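Local coordinates for rhodanese-like domain-containing protein (Rhodopseudomonas palustris, PDB 2HHG) that is of unknown function but may act as a thiosulfate-cyanide sulfurtransferase, at residues K11-E16 and S99-K104; S19-L24 and V114-G119; V43-P48 and C63-L68. One frame throughout, in Å; residues are numbered along the deposited sequence.

Contact 1 of 3, residues K11-E16 and S99-K104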
loop_
_atom_site.group_PDB
_atom_site.type_symbol
_atom_site.label_atom_id
_atom_site.label_comp_id
_atom_site.label_asym_id
_atom_site.label_seq_id
_atom_site.Cartn_x
_atom_site.Cartn_y
_atom_site.Cartn_z
ATOM N N LYS A 11 13.055 -8.595 -7.522
ATOM C CA LYS A 11 12.725 -8.432 -8.936
ATOM C C LYS A 11 11.598 -9.385 -9.352
ATOM O O LYS A 11 10.609 -8.954 -9.949
ATOM C CB LYS A 11 13.964 -8.622 -9.808
ATOM C CG LYS A 11 13.720 -8.343 -11.281
ATOM C CD LYS A 11 15.001 -8.468 -12.090
ATOM C CE LYS A 11 14.816 -7.945 -13.502
ATOM N NZ LYS A 11 13.712 -8.652 -14.199
ATOM N N ALA A 12 11.738 -10.665 -9.010
ATOM C CA ALA A 12 10.710 -11.661 -9.311
ATOM C C ALA A 12 9.398 -11.347 -8.603
ATOM O O ALA A 12 8.328 -11.420 -9.205
ATOM C CB ALA A 12 11.187 -13.056 -8.938
HETATM N N MSE A 13 9.485 -10.996 -7.326
HETATM C CA MSE A 13 8.291 -10.699 -6.537
HETATM C C MSE A 13 7.536 -9.490 -7.061
HETATM O O MSE A 13 6.304 -9.500 -7.116
HETATM C CB MSE A 13 8.641 -10.472 -5.074
HETATM C CG MSE A 13 9.252 -11.671 -4.394
HETATM SE SE MSE A 13 9.846 -11.127 -2.651
HETATM C CE MSE A 13 11.102 -12.560 -2.350
ATOM N N LEU A 14 8.279 -8.451 -7.431
ATOM C CA LEU A 14 7.691 -7.214 -7.928
ATOM C C LEU A 14 7.061 -7.392 -9.305
ATOM O O LEU A 14 5.994 -6.831 -9.574
ATOM C CB LEU A 14 8.723 -6.087 -7.927
ATOM C CG LEU A 14 9.087 -5.552 -6.538
ATOM C CD1 LEU A 14 10.354 -4.720 -6.599
ATOM C CD2 LEU A 14 7.938 -4.751 -5.923
ATOM N N ASP A 15 7.707 -8.179 -10.165
ATOM C CA ASP A 15 7.158 -8.486 -11.482
ATOM C C ASP A 15 5.804 -9.171 -11.338
ATOM O O ASP A 15 4.824 -8.775 -11.982
ATOM C CB ASP A 15 8.110 -9.378 -12.283
ATOM C CG ASP A 15 7.494 -9.862 -13.586
ATOM O OD1 ASP A 15 7.076 -9.013 -14.399
ATOM O OD2 ASP A 15 7.418 -11.091 -13.789
ATOM N N GLU A 16 5.753 -10.192 -10.484
ATOM C CA GLU A 16 4.520 -10.932 -10.219
ATOM C C GLU A 16 3.421 -10.023 -9.678
ATOM O O GLU A 16 2.260 -10.134 -10.082
ATOM C CB GLU A 16 4.770 -12.060 -9.217
ATOM C CG GLU A 16 5.545 -13.250 -9.760
ATOM C CD GLU A 16 5.932 -14.250 -8.677
ATOM O OE1 GLU A 16 5.366 -14.197 -7.564
ATOM O OE2 GLU A 16 6.813 -15.091 -8.939
ATOM N N SER A 99 4.541 -1.453 -1.425
ATOM C CA SER A 99 3.098 -1.365 -1.628
ATOM C C SER A 99 2.595 -2.230 -2.775
ATOM O O SER A 99 1.450 -2.679 -2.747
ATOM C CB SER A 99 2.638 0.082 -1.783
ATOM O OG SER A 99 3.324 0.727 -2.829
ATOM N N ALA A 100 3.436 -2.474 -3.781
ATOM C CA ALA A 100 3.076 -3.435 -4.827
ATOM C C ALA A 100 2.955 -4.827 -4.213
ATOM O O ALA A 100 1.994 -5.557 -4.474
ATOM C CB ALA A 100 4.091 -3.429 -5.955
ATOM N N LEU A 101 3.929 -5.199 -3.384
ATOM C CA LEU A 101 3.877 -6.501 -2.721
ATOM C C LEU A 101 2.679 -6.595 -1.788
ATOM O O LEU A 101 2.002 -7.613 -1.750
ATOM C CB LEU A 101 5.171 -6.800 -1.960
ATOM C CG LEU A 101 6.468 -6.803 -2.769
ATOM C CD1 LEU A 101 7.589 -7.319 -1.892
ATOM C CD2 LEU A 101 6.354 -7.633 -4.050
ATOM N N ALA A 102 2.402 -5.519 -1.055
ATOM C CA ALA A 102 1.283 -5.498 -0.110
ATOM C C ALA A 102 -0.060 -5.631 -0.821
ATOM O O ALA A 102 -0.922 -6.392 -0.392
ATOM C CB ALA A 102 1.307 -4.235 0.723
ATOM N N ALA A 103 -0.240 -4.886 -1.912
ATOM C CA ALA A 103 -1.467 -4.980 -2.704
ATOM C C ALA A 103 -1.658 -6.391 -3.249
ATOM O O ALA A 103 -2.762 -6.931 -3.206
ATOM C CB ALA A 103 -1.453 -3.960 -3.833
ATOM N N LYS A 104 -0.578 -6.992 -3.733
ATOM C CA LYS A 104 -0.644 -8.358 -4.233
ATOM C C LYS A 104 -1.011 -9.350 -3.120
ATOM O O LYS A 104 -1.852 -10.226 -3.325
ATOM C CB LYS A 104 0.674 -8.730 -4.907
ATOM C CG LYS A 104 0.734 -10.150 -5.475
ATOM C CD LYS A 104 -0.331 -10.414 -6.535
ATOM C CE LYS A 104 -0.011 -11.657 -7.352
ATOM N NZ LYS A 104 0.192 -12.881 -6.539
HETATM O O HOH W 1 3.060 -12.891 -5.918
#
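Lys104 NZ, at the tip of a side chain whose aliphatic part lies against helix 10-18, is gripped by a water and by a salt bridge to Asp108. The water accepts a hydrogen bond from Lys104 NZ at 2.9 Å and donates one to Glu16 OE1 at 3.1 Å. Glu16 and Lys104 are thus linked by one water: their opposite charges, 5.4 Å apart between Glu16 OE1 and Lys104 NZ, do not touch, and Glu16 OE2 is engaged by Arg8. The lysine reaches this place by a bent route. CG leaves anti to the backbone N (chi1 180°), a bend at chi2 turns CD, CE then passes 3.9 Å from Glu16 O, and a second bend at chi4 sets NZ.

Beyond this polar margin the helices meet through hydrocarbon. Leu101 is the main intruder. Its CG lies beside its own backbone N, anti to the carbonyl carbon (chi1 -58°), and the CD2 branch presses against the opposing helix, 3.6 Å from Met13 O and close to Met13 CB. That residue is a selenomethionine; within its side chain CB makes the contact, while the selenium end leads away. Leu14 comes at Leu101 crosswise, the two side chains at about a right angle, with Leu14 CD2 touching Leu101 CD2 at 3.8 Å. The same Leu14 methyl also rests on Ala100 CB at 4.1 Å. Ala17, one turn farther along helix 10-18 from Met13, continues the apolar seam by touching Leu101 and Lys104.

The segment axes approach to 9.1 Å and cross at 56°, an inclined helix-helix packing in which the N-terminal helix 10-18 lies over helix 97-109 of the rhodanese-like fold.

Contact 2 of 3, residues S19-L24 and V114-G119. With NA (sodium ion), chain C.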
loop_
_atom_site.group_PDB
_atom_site.type_symbol
_atom_site.label_atom_id
_atom_site.label_comp_id
_atom_site.label_asym_id
_atom_site.label_seq_id
_atom_site.Cartn_x
_atom_site.Cartn_y
_atom_site.Cartn_z
ATOM N N SER A 19 2.197 -7.091 -12.405
ATOM C CA SER A 19 1.391 -7.579 -13.521
ATOM C C SER A 19 0.005 -8.076 -13.105
ATOM O O SER A 19 -0.829 -8.388 -13.957
ATOM C CB SER A 19 2.144 -8.671 -14.281
ATOM O OG SER A 19 2.299 -9.816 -13.475
ATOM N N SER A 20 -0.232 -8.139 -11.796
ATOM C CA SER A 20 -1.483 -8.641 -11.235
ATOM C C SER A 20 -2.338 -7.542 -10.604
ATOM O O SER A 20 -3.506 -7.777 -10.300
ATOM C CB SER A 20 -1.187 -9.706 -10.170
ATOM O OG SER A 20 -0.649 -10.887 -10.742
ATOM N N ILE A 21 -1.756 -6.364 -10.382
ATOM C CA ILE A 21 -2.437 -5.306 -9.639
ATOM C C ILE A 21 -2.576 -4.005 -10.421
ATOM O O ILE A 21 -1.861 -3.770 -11.392
ATOM C CB ILE A 21 -1.721 -5.004 -8.292
ATOM C CG1 ILE A 21 -0.369 -4.317 -8.548
ATOM C CG2 ILE A 21 -1.586 -6.276 -7.450
ATOM C CD1 ILE A 21 0.417 -3.985 -7.288
ATOM N N GLU A 22 -3.499 -3.165 -9.966
ATOM C CA GLU A 22 -3.625 -1.807 -10.465
ATOM C C GLU A 22 -2.531 -0.921 -9.887
ATOM O O GLU A 22 -2.446 -0.738 -8.661
ATOM C CB GLU A 22 -4.993 -1.229 -10.101
ATOM C CG GLU A 22 -5.130 0.246 -10.484
ATOM C CD GLU A 22 -6.458 0.878 -10.103
ATOM O OE1 GLU A 22 -7.361 0.173 -9.614
ATOM O OE2 GLU A 22 -6.593 2.100 -10.309
ATOM N N THR A 23 -1.707 -0.361 -10.767
ATOM C CA THR A 23 -0.805 0.709 -10.378
ATOM C C THR A 23 -1.475 2.016 -10.752
ATOM O O THR A 23 -1.661 2.348 -11.934
ATOM C CB THR A 23 0.587 0.591 -11.024
ATOM O OG1 THR A 23 1.211 -0.614 -10.569
ATOM C CG2 THR A 23 1.470 1.766 -10.616
ATOM N N LEU A 24 -1.870 2.737 -9.720
ATOM C CA LEU A 24 -2.538 4.002 -9.869
ATOM C C LEU A 24 -1.459 5.070 -10.016
ATOM O O LEU A 24 -0.562 5.153 -9.178
ATOM C CB LEU A 24 -3.375 4.212 -8.610
ATOM C CG LEU A 24 -4.331 5.374 -8.431
ATOM C CD1 LEU A 24 -5.406 5.389 -9.505
ATOM C CD2 LEU A 24 -4.952 5.260 -7.047
ATOM N N VAL A 114 -8.063 -3.757 -5.188
ATOM C CA VAL A 114 -6.900 -3.133 -4.570
ATOM C C VAL A 114 -6.052 -2.429 -5.614
ATOM O O VAL A 114 -6.128 -2.734 -6.816
ATOM C CB VAL A 114 -6.012 -4.137 -3.775
ATOM C CG1 VAL A 114 -6.824 -4.909 -2.744
ATOM C CG2 VAL A 114 -5.303 -5.100 -4.696
ATOM N N ALA A 115 -5.228 -1.499 -5.145
ATOM C CA ALA A 115 -4.292 -0.797 -5.996
ATOM C C ALA A 115 -3.139 -0.310 -5.148
ATOM O O ALA A 115 -3.188 -0.373 -3.919
ATOM C CB ALA A 115 -4.978 0.371 -6.686
ATOM N N HIS A 116 -2.096 0.179 -5.797
ATOM C CA HIS A 116 -1.057 0.896 -5.082
ATOM C C HIS A 116 -0.677 2.151 -5.862
ATOM O O HIS A 116 -1.029 2.286 -7.036
ATOM C CB HIS A 116 0.138 -0.008 -4.747
ATOM C CG HIS A 116 1.165 -0.105 -5.826
ATOM N ND1 HIS A 116 0.885 -0.518 -7.111
ATOM C CD2 HIS A 116 2.493 0.142 -5.790
ATOM C CE1 HIS A 116 1.997 -0.504 -7.824
ATOM N NE2 HIS A 116 2.986 -0.105 -7.046
ATOM N N ILE A 117 -0.003 3.079 -5.188
ATOM C CA ILE A 117 0.334 4.367 -5.787
ATOM C C ILE A 117 1.724 4.321 -6.419
ATOM O O ILE A 117 2.727 4.107 -5.736
ATOM C CB ILE A 117 0.260 5.514 -4.750
ATOM C CG1 ILE A 117 -1.131 5.569 -4.101
ATOM C CG2 ILE A 117 0.617 6.861 -5.405
ATOM C CD1 ILE A 117 -1.329 6.685 -3.078
ATOM N N GLU A 118 1.774 4.539 -7.730
ATOM C CA GLU A 118 3.041 4.585 -8.448
ATOM C C GLU A 118 4.005 5.579 -7.805
ATOM O O GLU A 118 3.651 6.729 -7.554
ATOM C CB GLU A 118 2.810 4.946 -9.915
ATOM C CG GLU A 118 4.028 4.718 -10.814
ATOM C CD GLU A 118 3.696 4.771 -12.299
ATOM O OE1 GLU A 118 2.667 5.379 -12.666
ATOM O OE2 GLU A 118 4.475 4.209 -13.102
ATOM N N GLY A 119 5.215 5.106 -7.522
ATOM C CA GLY A 119 6.269 5.935 -6.958
ATOM C C GLY A 119 6.116 6.278 -5.487
ATOM O O GLY A 119 6.951 6.977 -4.928
HETATM NA NA NA C . -0.192 -3.421 -12.979
HETATM O O HOH W 2 -5.366 -4.874 -8.337
HETATM O O HOH W 3 -8.191 -2.255 -8.682
HETATM O O HOH W 4 1.810 -2.387 -12.254
HETATM O O HOH W 5 -1.469 -1.397 -13.497
#
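Parallel strand pairing joins the edge strand 22-24 to strand 114-117, with Thr23 beside His116 and Leu24 beside Ile117. The rungs run zigzag: Glu22 O accepts from His116 N at 3.0 Å, Leu24 N donates to His116 O at 2.8 Å, and Leu24 O takes Glu118 N at 2.8 Å with a nearly straight N-H...O angle of 172°. Where the chains draw apart before the first rung, a water bridges Glu22 N and Val114 O.

On one face, the extended Glu22 side chain passes over Ala115 CB, and its carboxylate continues to a salt bridge with Lys88. This is the flank of the parallel sheet of the rhodanese-like fold, in which strand 88-92 takes the other edge of 114-117. On the opposite face, His116 CG sits between its backbone N and carbonyl carbon (chi1 86°), which starts the ring off beside Thr23. The Ile21 side chain crosses that of His116 at about a right angle, bringing CD1 to 3.5 Å from His116 ND1. Thr23 CG2 meets Glu118 CB at 3.5 Å. Ile21 O binds a sodium ion at 2.3 Å; Asn18 O and two waters are further ligands, one water accepting from Thr23 N.

Contact 3 of 3, residues V43-P48 and C63-L68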
loop_
_atom_site.group_PDB
_atom_site.type_symbol
_atom_site.label_atom_id
_atom_site.label_comp_id
_atom_site.label_asym_id
_atom_site.label_seq_id
_atom_site.Cartn_x
_atom_site.Cartn_y
_atom_site.Cartn_z
ATOM N N VAL A 43 -4.265 3.184 2.432
ATOM C CA VAL A 43 -3.555 2.466 3.486
ATOM C C VAL A 43 -2.057 2.744 3.399
ATOM O O VAL A 43 -1.416 2.402 2.410
ATOM C CB VAL A 43 -3.802 0.939 3.404
ATOM C CG1 VAL A 43 -3.071 0.217 4.526
ATOM C CG2 VAL A 43 -5.303 0.633 3.449
ATOM N N ASP A 44 -1.523 3.380 4.438
ATOM C CA ASP A 44 -0.100 3.677 4.555
ATOM C C ASP A 44 0.584 2.498 5.229
ATOM O O ASP A 44 0.301 2.205 6.382
ATOM C CB ASP A 44 0.040 4.926 5.427
ATOM C CG ASP A 44 1.449 5.500 5.465
ATOM O OD1 ASP A 44 2.436 4.800 5.173
ATOM O OD2 ASP A 44 1.545 6.696 5.828
ATOM N N ILE A 45 1.483 1.833 4.515
ATOM C CA ILE A 45 2.125 0.634 5.048
ATOM C C ILE A 45 3.546 0.874 5.564
ATOM O O ILE A 45 4.251 -0.079 5.918
ATOM C CB ILE A 45 2.101 -0.524 4.035
ATOM C CG1 ILE A 45 3.027 -0.229 2.847
ATOM C CG2 ILE A 45 0.664 -0.822 3.613
ATOM C CD1 ILE A 45 3.137 -1.353 1.847
ATOM N N ARG A 46 3.951 2.142 5.634
ATOM C CA ARG A 46 5.299 2.500 6.076
ATOM C C ARG A 46 5.539 2.263 7.562
ATOM O O ARG A 46 4.612 2.198 8.363
ATOM C CB ARG A 46 5.592 3.963 5.748
ATOM C CG ARG A 46 5.690 4.237 4.252
ATOM C CD ARG A 46 5.877 5.705 3.972
ATOM N NE ARG A 46 4.723 6.458 4.439
ATOM C CZ ARG A 46 4.715 7.764 4.680
ATOM N NH1 ARG A 46 5.805 8.492 4.479
ATOM N NH2 ARG A 46 3.603 8.337 5.108
ATOM N N ASP A 47 6.813 2.138 7.910
ATOM C CA ASP A 47 7.233 2.132 9.296
ATOM C C ASP A 47 6.872 3.501 9.904
ATOM O O ASP A 47 6.975 4.532 9.224
ATOM C CB ASP A 47 8.741 1.870 9.342
ATOM C CG ASP A 47 9.291 1.798 10.751
ATOM O OD1 ASP A 47 9.452 2.852 11.395
ATOM O OD2 ASP A 47 9.591 0.679 11.218
ATOM N N PRO A 48 6.436 3.530 11.177
ATOM C CA PRO A 48 6.044 4.801 11.800
ATOM C C PRO A 48 7.151 5.861 11.805
ATOM O O PRO A 48 6.857 7.060 11.837
ATOM C CB PRO A 48 5.687 4.390 13.237
ATOM C CG PRO A 48 6.389 3.088 13.448
ATOM C CD PRO A 48 6.293 2.409 12.125
ATOM N N CYS A 63 -1.311 0.838 8.541
ATOM C CA CYS A 63 -1.124 -0.566 8.863
ATOM C C CYS A 63 0.209 -0.965 8.275
ATOM O O CYS A 63 0.365 -1.016 7.057
ATOM C CB CYS A 63 -2.230 -1.456 8.283
ATOM S SG CYS A 63 -1.974 -3.218 8.650
ATOM N N THR A 64 1.189 -1.216 9.135
ATOM C CA THR A 64 2.513 -1.570 8.626
ATOM C C THR A 64 2.428 -2.846 7.785
ATOM O O THR A 64 1.595 -3.725 8.036
ATOM C CB THR A 64 3.566 -1.721 9.737
ATOM O OG1 THR A 64 3.214 -2.816 10.593
ATOM C CG2 THR A 64 3.697 -0.439 10.558
ATOM N N ARG A 65 3.274 -2.937 6.768
ATOM C CA ARG A 65 3.184 -4.050 5.842
ATOM C C ARG A 65 3.271 -5.391 6.568
ATOM O O ARG A 65 2.550 -6.331 6.231
ATOM C CB ARG A 65 4.241 -3.948 4.744
ATOM C CG ARG A 65 4.235 -5.151 3.820
ATOM C CD ARG A 65 5.104 -4.996 2.566
ATOM N NE ARG A 65 5.146 -6.304 1.908
ATOM C CZ ARG A 65 6.194 -7.124 1.874
ATOM N NH1 ARG A 65 7.377 -6.748 2.340
ATOM N NH2 ARG A 65 6.067 -8.322 1.322
ATOM N N GLY A 66 4.124 -5.462 7.586
ATOM C CA GLY A 66 4.347 -6.707 8.305
ATOM C C GLY A 66 3.174 -7.196 9.131
ATOM O O GLY A 66 3.172 -8.351 9.561
HETATM N N MSE A 67 2.182 -6.331 9.345
HETATM C CA MSE A 67 0.965 -6.679 10.086
HETATM C C MSE A 67 -0.244 -6.919 9.193
HETATM O O MSE A 67 -1.312 -7.311 9.684
HETATM C CB MSE A 67 0.614 -5.550 11.048
HETATM C CG MSE A 67 1.579 -5.447 12.185
HETATM SE SE MSE A 67 1.017 -4.175 13.488
HETATM C CE MSE A 67 2.666 -4.152 14.521
ATOM N N LEU A 68 -0.087 -6.684 7.895
ATOM C CA LEU A 68 -1.225 -6.590 6.983
ATOM C C LEU A 68 -2.171 -7.783 7.044
ATOM O O LEU A 68 -3.384 -7.617 7.210
ATOM C CB LEU A 68 -0.724 -6.393 5.554
ATOM C CG LEU A 68 -1.752 -6.016 4.493
ATOM C CD1 LEU A 68 -2.370 -4.650 4.802
ATOM C CD2 LEU A 68 -1.110 -6.032 3.114
#
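Ile45 turns CG1 between its own backbone N and carbonyl carbon (chi1 69°), and an extended chi2 of 176° then carries CD1 to Arg65 CB, 4.0 Å away. The two side chains lie side by side and point the same way, the arginine with CG anti to its backbone N and its chain stretched toward NE, so that the aliphatic part does the touching.

Backbone bonds knit the two segments together. Cys63 N donates to Asp44 O at 3.0 Å, from a direction tilted 25° from the carbonyl plane, and Arg65 N donates to Ile45 O at 3.1 Å. Between these bonds Ile45 CA makes a CA-H...O contact with Cys63 O at 3.1 Å. In the parallel sheet of the rhodanese-like fold, this is where strand 40-44 ends beside the chain leaving the edge strand 61-62, so strand-like bonding continues past the strand ends into both loops.

The Thr64 side chain sets off away from the other segment, yet its CG2 methyl rests 3.6 Å from Arg46 O and meets Pro48 CD. The exit from strand 40-44 is held by an Asx turn, Arg46 N meeting Asp44 OD1 on its anti side. Arg46 folds back to grip the same carboxylate side-on: NE bonds to Asp44 OD1 on its syn side at 2.9 Å, and NH2 forms a salt bridge with Asp44 OD2 at 2.7 Å. Each donor sits somewhat out of the carboxylate plane; the paired bonds restrain both flat groups. Phe121 adds a cation-pi contact to Arg46, and Asp47 serves as N-cap of helix 48-54.

Contacts 1 and 2 are neighbours, their centres about 9 Å apart, and their segments alternate along the chain: helix 10-18 leads to strand 22-24, and helix 97-109 to strand 114-117. Helix 97-109 meets strand 114-117 directly, with Ser99 and Ala100 against the His116 ring. Contact 3 is nested within the chain loops closed by both others. Its centre lies about 15 Å from that of contact 1, which it meets through Ile45, Arg65 and Leu68, and about 16 Å from that of contact 2, which it does not touch. Contacts 2 and 3 reach the same parallel sheet on opposite sides of the chain's centre. Helix 97-109 packs between the N-terminal helix and the 43-48 and 63-68 loops.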